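Local coordinates for protein phosphodiesterase (Candida albicans, PDB 6CPU) that belongs to the cyclic nucleotide phosphodiesterase family and carries a zinc ion and a magnesium ion in a largely helical domain of the HD clan, at residues T266-N271 and H349-G355; G132-G136 and I162-T166; M165-L169 and Y381-L385. All blocks are in the same frame, centred on the assembly; numbering follows the deposited sequence.

Interaction 1: residues T266-N271 and H349-G355; sequences TYKNGN and HDVGHPG. With ZN (zinc ion), chain B; MG (magnesium ion), chain C.
Residues 349-355 hold the His-Asp pair that names the HD clan, and the loop 266-271 packs against them in the core. Neither segment is regular helix or strand. Tyr-267 and Gly-352 face each other with CA atoms 5.2 Å apart, Asn-271 and Gly-355 with CA atoms 5.5 Å apart. Thr-266 O accepts a weak hydrogen bond from Gly-352 N at 2.9 Å. Thr-266 OG1 hydrogen-bonds to Val-263 O and lies 3.3 Å from Val-351 CG1. The backbone of Tyr-267 is extended (phi -95°, psi 143°); its side chain has chi1 m and chi2 near 96°. Asp-350 N donates to Tyr-267 OH at 3.2 Å, and this hydroxyl also hydrogen-bonds to Leu-347 O. Beyond it, His-349 NE2 (2.2 Å) and Asp-350 OD2 (2.1 Å) bind zinc; His-278 and Asp-462 complete its protein ligands. The His-349 side chain also has a polar partner in Ala-346. Asp-350 OD1 binds magnesium at 2.2 Å, and water 4 bridges both ions. Val-351 CA sits over one face of the Tyr-267 ring, 4.1 Å from its centroid, a CH-pi contact. A type II turn from Asp-350 to His-353 places Gly-352 at phi 79°. Lys-268 (chi1 m) starts a type I turn closed by Asn-271 N to Lys-268 O, 3.1 Å. Water 1 joins Lys-268 N to His-353 O, and water 2 joins Lys-268 NZ to Gly-352 O. Asn-271 (chi1 m) ends the loop. Asn-271 OD1 hydrogen-bonds to Arg-127 NH2, and Asn-271 ND2 donates to His-353 O at 2.8 Å. Gly-355 N donates to His-353 ND1 at 3.1 Å.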
ATOM      1  N   THR A 266       0.456  -0.649  -7.031  1.00 17.38           N
ATOM      2  CA  THR A 266       0.911   0.710  -6.792  1.00 17.61           C
ATOM      3  C   THR A 266       1.880   0.811  -5.617  1.00 17.63           C
ATOM      4  O   THR A 266       2.439   1.874  -5.400  1.00 17.23           O
ATOM      5  CB  THR A 266      -0.243   1.693  -6.539  1.00 18.55           C
ATOM      6  OG1 THR A 266      -0.883   1.399  -5.296  1.00 18.70           O
ATOM      7  CG2 THR A 266      -1.263   1.632  -7.676  1.00 18.58           C
ATOM      8  N   TYR A 267       2.045  -0.276  -4.863  1.00 16.35           N
ATOM      9  CA  TYR A 267       2.992  -0.309  -3.748  1.00 16.23           C
ATOM     10  C   TYR A 267       4.306  -0.902  -4.214  1.00 17.31           C
ATOM     11  O   TYR A 267       4.323  -1.800  -5.045  1.00 17.44           O
ATOM     12  CB  TYR A 267       2.393  -1.103  -2.567  1.00 16.25           C
ATOM     13  CG  TYR A 267       1.401  -0.294  -1.771  1.00 15.82           C
ATOM     14  CD1 TYR A 267       0.037  -0.376  -2.005  1.00 15.99           C
ATOM     15  CD2 TYR A 267       1.834   0.581  -0.775  1.00 15.92           C
ATOM     16  CE1 TYR A 267      -0.863   0.398  -1.292  1.00 16.16           C
ATOM     17  CE2 TYR A 267       0.932   1.359  -0.064  1.00 15.42           C
ATOM     18  CZ  TYR A 267      -0.412   1.266  -0.315  1.00 15.91           C
ATOM     19  OH  TYR A 267      -1.298   2.056   0.424  1.00 16.06           O
ATOM     20  N   LYS A 268       5.419  -0.381  -3.713  1.00 18.19           N
ATOM     21  CA  LYS A 268       6.741  -0.868  -4.133  1.00 19.37           C
ATOM     22  C   LYS A 268       7.193  -2.052  -3.264  1.00 19.83           C
ATOM     23  O   LYS A 268       7.458  -1.878  -2.070  1.00 18.88           O
ATOM     24  CB  LYS A 268       7.748   0.279  -4.054  1.00 21.67           C
ATOM     25  CG  LYS A 268       7.383   1.367  -5.045  1.00 24.09           C
ATOM     26  CD  LYS A 268       8.235   2.594  -4.896  1.00 27.79           C
ATOM     27  CE  LYS A 268       8.224   3.456  -6.147  1.00 30.28           C
ATOM     28  NZ  LYS A 268       6.907   3.539  -6.812  1.00 33.02           N
ATOM     29  N   ASN A 269       7.293  -3.236  -3.873  1.00 18.70           N
ATOM     30  CA  ASN A 269       7.497  -4.474  -3.129  1.00 19.58           C
ATOM     31  C   ASN A 269       8.818  -4.544  -2.417  1.00 19.51           C
ATOM     32  O   ASN A 269       8.934  -5.237  -1.414  1.00 21.21           O
ATOM     33  CB  ASN A 269       7.457  -5.673  -4.054  1.00 21.43           C
ATOM     34  CG  ASN A 269       6.111  -5.875  -4.647  1.00 24.18           C
ATOM     35  OD1 ASN A 269       5.660  -5.053  -5.453  1.00 25.67           O
ATOM     36  ND2 ASN A 269       5.447  -6.949  -4.254  1.00 24.88           N
ATOM     37  N   GLY A 270       9.817  -3.877  -2.969  1.00 18.67           N
ATOM     38  CA  GLY A 270      11.145  -3.832  -2.338  1.00 20.46           C
ATOM     39  C   GLY A 270      11.301  -2.842  -1.206  1.00 19.87           C
ATOM     40  O   GLY A 270      12.388  -2.761  -0.616  1.00 22.34           O
ATOM     41  N   ASN A 271      10.273  -2.048  -0.902  1.00 19.42           N
ATOM     42  CA  ASN A 271      10.347  -1.172   0.256  1.00 19.19           C
ATOM     43  C   ASN A 271      10.333  -2.076   1.491  1.00 19.81           C
ATOM     44  O   ASN A 271       9.453  -2.924   1.613  1.00 18.50           O
ATOM     45  CB  ASN A 271       9.186  -0.188   0.355  1.00 19.56           C
ATOM     46  CG  ASN A 271       9.250   0.941  -0.681  1.00 17.85           C
ATOM     47  OD1 ASN A 271      10.167   1.045  -1.497  1.00 18.06           O
ATOM     48  ND2 ASN A 271       8.273   1.792  -0.628  1.00 18.72           N
ATOM     49  N   HIS A 349      -3.452   4.639   1.688  1.00 20.15           N
ATOM     50  CA  HIS A 349      -2.853   5.817   2.331  1.00 21.49           C
ATOM     51  C   HIS A 349      -1.363   6.038   2.041  1.00 20.71           C
ATOM     52  O   HIS A 349      -0.877   7.158   2.225  1.00 21.28           O
ATOM     53  CB  HIS A 349      -3.102   5.806   3.854  1.00 22.76           C
ATOM     54  CG  HIS A 349      -2.048   5.080   4.623  1.00 23.35           C
ATOM     55  ND1 HIS A 349      -2.002   3.708   4.705  1.00 25.01           N
ATOM     56  CD2 HIS A 349      -0.978   5.537   5.311  1.00 24.54           C
ATOM     57  CE1 HIS A 349      -0.946   3.347   5.413  1.00 25.14           C
ATOM     58  NE2 HIS A 349      -0.308   4.440   5.798  1.00 25.91           N
ATOM     59  N   ASP A 350      -0.647   5.003   1.597  1.00 18.97           N
ATOM     60  CA  ASP A 350       0.763   5.124   1.241  1.00 19.68           C
ATOM     61  C   ASP A 350       1.036   4.744  -0.222  1.00 17.47           C
ATOM     62  O   ASP A 350       2.162   4.411  -0.554  1.00 17.08           O
ATOM     63  CB  ASP A 350       1.628   4.252   2.189  1.00 21.21           C
ATOM     64  CG  ASP A 350       2.030   4.981   3.488  1.00 23.70           C
ATOM     65  OD1 ASP A 350       2.135   6.218   3.455  1.00 24.68           O
ATOM     66  OD2 ASP A 350       2.284   4.311   4.520  1.00 26.75           O
ATOM     67  N   VAL A 351       0.022   4.762  -1.093  1.00 17.72           N
ATOM     68  CA  VAL A 351       0.239   4.322  -2.480  1.00 18.54           C
ATOM     69  C   VAL A 351       1.422   5.035  -3.137  1.00 17.88           C
ATOM     70  O   VAL A 351       1.567   6.251  -3.053  1.00 17.88           O
ATOM     71  CB  VAL A 351      -1.003   4.429  -3.405  1.00 19.99           C
ATOM     72  CG1 VAL A 351      -2.072   3.416  -3.020  1.00 20.29           C
ATOM     73  CG2 VAL A 351      -1.559   5.829  -3.438  1.00 21.97           C
ATOM     74  N   GLY A 352       2.282   4.254  -3.775  1.00 17.10           N
ATOM     75  CA  GLY A 352       3.382   4.809  -4.563  1.00 16.67           C
ATOM     76  C   GLY A 352       4.552   5.246  -3.709  1.00 15.83           C
ATOM     77  O   GLY A 352       5.450   5.880  -4.195  1.00 14.90           O
ATOM     78  N   HIS A 353       4.543   4.906  -2.425  1.00 15.95           N
ATOM     79  CA  HIS A 353       5.572   5.392  -1.500  1.00 16.26           C
ATOM     80  C   HIS A 353       6.925   4.906  -1.990  1.00 15.88           C
ATOM     81  O   HIS A 353       7.066   3.733  -2.267  1.00 17.29           O
ATOM     82  CB  HIS A 353       5.264   4.885  -0.083  1.00 16.33           C
ATOM     83  CG  HIS A 353       6.009   5.583   1.012  1.00 16.60           C
ATOM     84  ND1 HIS A 353       7.374   5.510   1.137  1.00 17.11           N
ATOM     85  CD2 HIS A 353       5.573   6.302   2.074  1.00 16.58           C
ATOM     86  CE1 HIS A 353       7.758   6.180   2.208  1.00 17.22           C
ATOM     87  NE2 HIS A 353       6.687   6.674   2.795  1.00 17.19           N
ATOM     88  N   PRO A 354       7.918   5.806  -2.148  1.00 15.92           N
ATOM     89  CA  PRO A 354       9.202   5.447  -2.742  1.00 16.72           C
ATOM     90  C   PRO A 354      10.254   4.917  -1.750  1.00 18.20           C
ATOM     91  O   PRO A 354      11.367   4.595  -2.149  1.00 19.13           O
ATOM     92  CB  PRO A 354       9.685   6.781  -3.317  1.00 16.85           C
ATOM     93  CG  PRO A 354       9.189   7.762  -2.326  1.00 16.16           C
ATOM     94  CD  PRO A 354       7.843   7.257  -1.899  1.00 16.49           C
ATOM     95  N   GLY A 355       9.889   4.827  -0.488  1.00 18.60           N
ATOM     96  CA  GLY A 355      10.764   4.279   0.543  1.00 19.35           C
ATOM     97  C   GLY A 355      11.621   5.345   1.229  1.00 19.66           C
ATOM     98  O   GLY A 355      12.634   5.014   1.841  1.00 20.33           O
TER
HETATM   99 ZN    ZN B 601       1.732   4.556   6.505  1.00 34.92          ZN
HETATM  100 MG    MG C 602       2.512   7.800   4.869  1.00 26.72          MG
HETATM  101  O   HOH W   1       5.129   1.696  -1.797  1.00 14.58           O
HETATM  102  O   HOH W   2       5.348   6.040  -6.985  1.00 30.92           O
HETATM  103  O   HOH W   3       3.777   4.858   7.290  1.00 34.55           O
HETATM  104  O   HOH W   4       1.683   6.716   6.374  1.00 30.21           O
HETATM  105  O   HOH W   5       2.574   9.487   6.262  1.00 27.32           O
HETATM  106  O   HOH W   6       3.736   8.919   3.432  1.00 20.33           O
HETATM  107  O   HOH W   7       4.314   7.161   5.460  1.00 30.35           O

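Interaction 2: residues G132-G136 and I162-T166; sequences GNWTG and IPTMT
Trp-134, Asn-133 and Met-165 bury the most surface where the end of helix 127-135 meets the start of helix 165-173. The nearest CA atoms, Trp-134 and Thr-164, are 4.3 Å apart. Trp-134 has chi1 m and chi2 near -35°. Pro-163 O lies at its ring edge, 3.5 Å from Trp-134 CD1. The same indole makes a cation-pi contact with Lys-268. Asn-133 (chi1 m) points toward the second segment. Asn-133 ND2 is 4.0 Å from Ile-162 CD1 and hydrogen-bonds to Leu-123 O, while Asn-133 O lies 3.5 Å from Thr-164 CG2. Met-165 is m, t, p, and its SD is 4.0 Å from Thr-135 CA.

Both helix ends are capped. Gly-136, at phi 70°, closes the first helix in a Schellman motif, with Gly-136 N to Asn-133 O at 3.3 Å. Thr-164 (chi1 p) is the N-cap of the second, and its OG1 accepts from Tyr-167 N.

One direct hydrogen bond joins the segments, Met-165 N to Trp-134 O, 3.0 Å and nearly straight at 170°. Water 8 donates to Trp-134 O and accepts from Thr-166 N. A carbonyl at a helix C-terminus thus meets NH groups of a helix N-terminus, so each end supplies what the other lacks.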
ATOM      1  N   GLY A 132      16.493   6.483  -5.915  1.00 17.34           N
ATOM      2  CA  GLY A 132      16.932   7.756  -6.482  1.00 18.71           C
ATOM      3  C   GLY A 132      16.210   8.095  -7.786  1.00 18.19           C
ATOM      4  O   GLY A 132      15.872   9.260  -8.019  1.00 18.43           O
ATOM      5  N   ASN A 133      15.989   7.087  -8.623  1.00 18.49           N
ATOM      6  CA  ASN A 133      15.263   7.278  -9.891  1.00 18.88           C
ATOM      7  C   ASN A 133      13.845   7.778  -9.595  1.00 18.55           C
ATOM      8  O   ASN A 133      13.404   8.786 -10.171  1.00 19.33           O
ATOM      9  CB  ASN A 133      15.118   5.986 -10.695  1.00 19.59           C
ATOM     10  CG  ASN A 133      16.436   5.402 -11.203  1.00 21.56           C
ATOM     11  OD1 ASN A 133      17.404   6.102 -11.508  1.00 22.26           O
ATOM     12  ND2 ASN A 133      16.434   4.077 -11.358  1.00 22.48           N
ATOM     13  N   TRP A 134      13.134   7.055  -8.734  1.00 17.11           N
ATOM     14  CA  TRP A 134      11.716   7.352  -8.460  1.00 17.45           C
ATOM     15  C   TRP A 134      11.558   8.752  -7.884  1.00 17.35           C
ATOM     16  O   TRP A 134      10.627   9.467  -8.247  1.00 16.42           O
ATOM     17  CB  TRP A 134      11.107   6.360  -7.481  1.00 18.14           C
ATOM     18  CG  TRP A 134      11.101   4.950  -7.941  1.00 18.99           C
ATOM     19  CD1 TRP A 134      10.935   4.491  -9.217  1.00 19.67           C
ATOM     20  CD2 TRP A 134      11.202   3.807  -7.110  1.00 19.40           C
ATOM     21  NE1 TRP A 134      10.971   3.105  -9.232  1.00 20.08           N
ATOM     22  CE2 TRP A 134      11.130   2.665  -7.948  1.00 20.21           C
ATOM     23  CE3 TRP A 134      11.372   3.630  -5.736  1.00 19.38           C
ATOM     24  CZ2 TRP A 134      11.203   1.369  -7.447  1.00 20.61           C
ATOM     25  CZ3 TRP A 134      11.468   2.333  -5.246  1.00 20.95           C
ATOM     26  CH2 TRP A 134      11.387   1.229  -6.101  1.00 20.20           C
ATOM     27  N   THR A 135      12.455   9.127  -6.965  1.00 16.36           N
ATOM     28  CA  THR A 135      12.333  10.387  -6.240  1.00 15.94           C
ATOM     29  C   THR A 135      12.971  11.569  -6.982  1.00 16.39           C
ATOM     30  O   THR A 135      12.828  12.709  -6.537  1.00 16.80           O
ATOM     31  CB  THR A 135      13.004  10.301  -4.853  1.00 15.99           C
ATOM     32  OG1 THR A 135      14.365   9.899  -5.039  1.00 17.52           O
ATOM     33  CG2 THR A 135      12.290   9.323  -3.945  1.00 15.90           C
ATOM     34  N   GLY A 136      13.695  11.310  -8.070  1.00 16.69           N
ATOM     35  CA  GLY A 136      14.354  12.373  -8.833  1.00 18.10           C
ATOM     36  C   GLY A 136      15.525  13.019  -8.109  1.00 18.92           C
ATOM     37  O   GLY A 136      15.842  14.193  -8.341  1.00 18.31           O
ATOM     38  N   ILE A 162      11.809   3.897 -17.236  1.00 20.95           N
ATOM     39  CA  ILE A 162      11.625   3.876 -15.801  1.00 20.44           C
ATOM     40  C   ILE A 162      10.761   5.050 -15.340  1.00 20.18           C
ATOM     41  O   ILE A 162      11.120   6.196 -15.578  1.00 20.63           O
ATOM     42  CB  ILE A 162      12.980   3.964 -15.063  1.00 19.75           C
ATOM     43  CG1 ILE A 162      13.920   2.852 -15.528  1.00 20.36           C
ATOM     44  CG2 ILE A 162      12.756   3.926 -13.561  1.00 20.28           C
ATOM     45  CD1 ILE A 162      15.351   3.058 -15.069  1.00 19.72           C
ATOM     46  N   PRO A 163       9.636   4.770 -14.671  1.00 21.63           N
ATOM     47  CA  PRO A 163       8.758   5.864 -14.278  1.00 22.14           C
ATOM     48  C   PRO A 163       9.249   6.581 -13.020  1.00 22.25           C
ATOM     49  O   PRO A 163       9.894   5.974 -12.155  1.00 23.78           O
ATOM     50  CB  PRO A 163       7.438   5.153 -13.991  1.00 23.31           C
ATOM     51  CG  PRO A 163       7.866   3.840 -13.459  1.00 23.90           C
ATOM     52  CD  PRO A 163       9.060   3.464 -14.298  1.00 22.83           C
ATOM     53  N   THR A 164       8.982   7.870 -12.952  1.00 21.42           N
ATOM     54  CA  THR A 164       9.272   8.657 -11.768  1.00 20.81           C
ATOM     55  C   THR A 164       7.968   9.079 -11.120  1.00 19.33           C
ATOM     56  O   THR A 164       6.891   9.000 -11.733  1.00 17.81           O
ATOM     57  CB  THR A 164      10.051   9.919 -12.108  1.00 21.77           C
ATOM     58  OG1 THR A 164       9.215  10.787 -12.875  1.00 21.13           O
ATOM     59  CG2 THR A 164      11.312   9.588 -12.864  1.00 22.96           C
ATOM     60  N   MET A 165       8.068   9.536  -9.880  1.00 18.31           N
ATOM     61  CA  MET A 165       6.894   9.996  -9.149  1.00 18.23           C
ATOM     62  C   MET A 165       6.180  11.128  -9.879  1.00 18.64           C
ATOM     63  O   MET A 165       4.937  11.103 -10.002  1.00 17.01           O
ATOM     64  CB  MET A 165       7.299  10.451  -7.745  1.00 19.00           C
ATOM     65  CG  MET A 165       7.651   9.280  -6.827  1.00 18.98           C
ATOM     66  SD  MET A 165       8.427   9.875  -5.307  1.00 20.64           S
ATOM     67  CE  MET A 165       7.012  10.585  -4.495  1.00 19.47           C
ATOM     68  N   THR A 166       6.939  12.109 -10.374  1.00 18.26           N
ATOM     69  CA  THR A 166       6.313  13.246 -11.078  1.00 19.15           C
ATOM     70  C   THR A 166       5.628  12.808 -12.375  1.00 19.28           C
ATOM     71  O   THR A 166       4.555  13.337 -12.723  1.00 19.59           O
ATOM     72  CB  THR A 166       7.287  14.411 -11.357  1.00 19.87           C
ATOM     73  OG1 THR A 166       8.420  13.949 -12.095  1.00 20.57           O
ATOM     74  CG2 THR A 166       7.729  15.054 -10.047  1.00 19.94           C
TER
HETATM   75  O   HOH W   8       9.976  12.195  -9.153  1.00 18.59           O

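Interaction 3: residues M165-L169 and Y381-L385; sequences MTYIL and YHASL
The methyl of Met-165 sits almost squarely on the Tyr-381 ring. Met-165 CE is 3.6 Å from the Tyr-381 ring centroid and 8° off the normal, a CH-pi contact. Met-165 SD is 4.8 Å from the Tyr-381 ring centroid, also a Met-aromatic contact. Met-165 reaches there as m, t, p, and Tyr-381 has chi1 t and chi2 near -102°. Met-165 O is 3.4 Å from Tyr-381 CE2. Helix 165-173 here runs roughly parallel to helix 377-394 of the HD-clan phosphodiesterase fold, and Met-165 also touches Pro-354 of the loop holding metal-binding His-349 and Asp-350. The axes of the two short segments approach to 10.7 Å and cross at 35°, with the CA atoms of Leu-169 and Leu-385 6.4 Å apart. Leu-169 (t, p) inserts CD1 between partners: Leu-385 CD1 at 3.5 Å, Ser-384 OG at 3.6 Å and Tyr-381 CD2 at 3.8 Å. Ile-168 CG2 lies 4.0 Å from Leu-385 CD2. Water 9 links Leu-169 O, at 3.0 Å, to Ser-384 OG, at 2.9 Å.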
ATOM      1  N   MET A 165       8.068   9.536  -9.880  1.00 18.31           N
ATOM      2  CA  MET A 165       6.894   9.996  -9.149  1.00 18.23           C
ATOM      3  C   MET A 165       6.180  11.128  -9.879  1.00 18.64           C
ATOM      4  O   MET A 165       4.937  11.103 -10.002  1.00 17.01           O
ATOM      5  CB  MET A 165       7.299  10.451  -7.745  1.00 19.00           C
ATOM      6  CG  MET A 165       7.651   9.280  -6.827  1.00 18.98           C
ATOM      7  SD  MET A 165       8.427   9.875  -5.307  1.00 20.64           S
ATOM      8  CE  MET A 165       7.012  10.585  -4.495  1.00 19.47           C
ATOM      9  N   THR A 166       6.939  12.109 -10.374  1.00 18.26           N
ATOM     10  CA  THR A 166       6.313  13.246 -11.078  1.00 19.15           C
ATOM     11  C   THR A 166       5.628  12.808 -12.375  1.00 19.28           C
ATOM     12  O   THR A 166       4.555  13.337 -12.723  1.00 19.59           O
ATOM     13  CB  THR A 166       7.287  14.411 -11.357  1.00 19.87           C
ATOM     14  OG1 THR A 166       8.420  13.949 -12.095  1.00 20.57           O
ATOM     15  CG2 THR A 166       7.729  15.054 -10.047  1.00 19.94           C
ATOM     16  N   TYR A 167       6.207  11.825 -13.060  1.00 19.51           N
ATOM     17  CA  TYR A 167       5.631  11.314 -14.309  1.00 21.00           C
ATOM     18  C   TYR A 167       4.255  10.683 -14.053  1.00 20.73           C
ATOM     19  O   TYR A 167       3.271  10.945 -14.785  1.00 20.48           O
ATOM     20  CB  TYR A 167       6.578  10.305 -14.945  1.00 22.82           C
ATOM     21  CG  TYR A 167       5.933   9.464 -16.004  1.00 25.85           C
ATOM     22  CD1 TYR A 167       5.729   9.968 -17.282  1.00 29.53           C
ATOM     23  CD2 TYR A 167       5.508   8.176 -15.727  1.00 27.87           C
ATOM     24  CE1 TYR A 167       5.128   9.194 -18.256  1.00 31.03           C
ATOM     25  CE2 TYR A 167       4.907   7.397 -16.692  1.00 31.28           C
ATOM     26  CZ  TYR A 167       4.710   7.919 -17.948  1.00 32.00           C
ATOM     27  OH  TYR A 167       4.106   7.144 -18.912  1.00 39.60           O
ATOM     28  N   ILE A 168       4.184   9.847 -13.021  1.00 18.86           N
ATOM     29  CA  ILE A 168       2.953   9.153 -12.703  1.00 20.12           C
ATOM     30  C   ILE A 168       1.910  10.160 -12.212  1.00 19.01           C
ATOM     31  O   ILE A 168       0.752  10.099 -12.614  1.00 18.57           O
ATOM     32  CB  ILE A 168       3.172   8.037 -11.659  1.00 22.42           C
ATOM     33  CG1 ILE A 168       4.115   6.962 -12.223  1.00 25.08           C
ATOM     34  CG2 ILE A 168       1.836   7.421 -11.274  1.00 24.69           C
ATOM     35  CD1 ILE A 168       4.691   6.025 -11.169  1.00 26.73           C
ATOM     36  N   LEU A 169       2.337  11.089 -11.368  1.00 18.39           N
ATOM     37  CA  LEU A 169       1.449  12.122 -10.845  1.00 19.36           C
ATOM     38  C   LEU A 169       0.841  12.958 -11.989  1.00 18.90           C
ATOM     39  O   LEU A 169      -0.384  13.145 -12.057  1.00 17.54           O
ATOM     40  CB  LEU A 169       2.247  13.005  -9.900  1.00 20.94           C
ATOM     41  CG  LEU A 169       1.533  13.889  -8.904  1.00 23.65           C
ATOM     42  CD1 LEU A 169       0.664  13.083  -7.956  1.00 22.65           C
ATOM     43  CD2 LEU A 169       2.592  14.675  -8.139  1.00 24.56           C
ATOM     44  N   TYR A 381       1.030  13.323  -2.584  1.00 17.20           N
ATOM     45  CA  TYR A 381       1.304  12.369  -3.650  1.00 17.94           C
ATOM     46  C   TYR A 381       0.429  11.109  -3.514  1.00 17.02           C
ATOM     47  O   TYR A 381      -0.267  10.715  -4.459  1.00 15.82           O
ATOM     48  CB  TYR A 381       2.806  12.030  -3.637  1.00 18.98           C
ATOM     49  CG  TYR A 381       3.219  10.978  -4.638  1.00 20.50           C
ATOM     50  CD1 TYR A 381       3.455   9.644  -4.261  1.00 22.82           C
ATOM     51  CD2 TYR A 381       3.392  11.325  -5.964  1.00 21.86           C
ATOM     52  CE1 TYR A 381       3.860   8.704  -5.216  1.00 24.00           C
ATOM     53  CE2 TYR A 381       3.771  10.401  -6.902  1.00 23.56           C
ATOM     54  CZ  TYR A 381       3.996   9.111  -6.547  1.00 23.86           C
ATOM     55  OH  TYR A 381       4.364   8.266  -7.588  1.00 28.78           O
ATOM     56  N   HIS A 382       0.390  10.513  -2.326  1.00 16.72           N
ATOM     57  CA  HIS A 382      -0.440   9.324  -2.126  1.00 16.51           C
ATOM     58  C   HIS A 382      -1.910   9.616  -2.418  1.00 16.54           C
ATOM     59  O   HIS A 382      -2.578   8.829  -3.069  1.00 16.66           O
ATOM     60  CB  HIS A 382      -0.362   8.751  -0.695  1.00 17.19           C
ATOM     61  CG  HIS A 382       1.022   8.523  -0.193  1.00 16.81           C
ATOM     62  ND1 HIS A 382       2.003   7.916  -0.943  1.00 16.76           N
ATOM     63  CD2 HIS A 382       1.583   8.814   1.000  1.00 17.68           C
ATOM     64  CE1 HIS A 382       3.118   7.862  -0.241  1.00 17.61           C
ATOM     65  NE2 HIS A 382       2.889   8.402   0.941  1.00 17.66           N
ATOM     66  N   ALA A 383      -2.410  10.749  -1.939  1.00 17.35           N
ATOM     67  CA  ALA A 383      -3.830  11.086  -2.107  1.00 18.04           C
ATOM     68  C   ALA A 383      -4.166  11.296  -3.591  1.00 18.05           C
ATOM     69  O   ALA A 383      -5.210  10.879  -4.096  1.00 17.00           O
ATOM     70  CB  ALA A 383      -4.166  12.335  -1.312  1.00 18.46           C
ATOM     71  N   SER A 384      -3.264  11.966  -4.289  1.00 17.96           N
ATOM     72  CA  SER A 384      -3.511  12.286  -5.682  1.00 17.59           C
ATOM     73  C   SER A 384      -3.498  11.009  -6.517  1.00 17.66           C
ATOM     74  O   SER A 384      -4.404  10.768  -7.331  1.00 17.66           O
ATOM     75  CB  SER A 384      -2.490  13.301  -6.179  1.00 17.27           C
ATOM     76  OG  SER A 384      -2.848  13.732  -7.483  1.00 17.64           O
ATOM     77  N   LEU A 385      -2.488  10.176  -6.309  1.00 18.35           N
ATOM     78  CA  LEU A 385      -2.451   8.863  -6.962  1.00 19.39           C
ATOM     79  C   LEU A 385      -3.628   7.974  -6.626  1.00 18.12           C
ATOM     80  O   LEU A 385      -4.221   7.368  -7.508  1.00 16.95           O
ATOM     81  CB  LEU A 385      -1.166   8.102  -6.613  1.00 21.98           C
ATOM     82  CG  LEU A 385      -0.116   8.143  -7.703  1.00 25.57           C
ATOM     83  CD1 LEU A 385       0.371   9.561  -7.915  1.00 28.55           C
ATOM     84  CD2 LEU A 385       1.040   7.204  -7.383  1.00 25.12           C
TER
HETATM   85  O   HOH W   9      -2.543  12.454 -10.102  1.00 21.77           O

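Helix 165-173 serves interactions 2 and 3 together, and Met-165 takes part in both. Their centres are 10 Å apart. The centre of interaction 1 lies about 12 Å from that of interaction 2 and about 11 Å from that of interaction 3. Pro-354 connects it to interaction 2: its CG is 3.7 Å from Met-165 SD, and its CB is 3.7 Å from Thr-135 CG2. Lys-268 CE also lies 3.1 Å from Trp-134 CD2. Toward interaction 3, Val-351 O hydrogen-bonds to His-382 ND1 at 2.7 Å. Interaction 1 alone supplies metal ligands. The side chain of Tyr-381 is about 9 Å from magnesium, that of Met-165 about 11 Å.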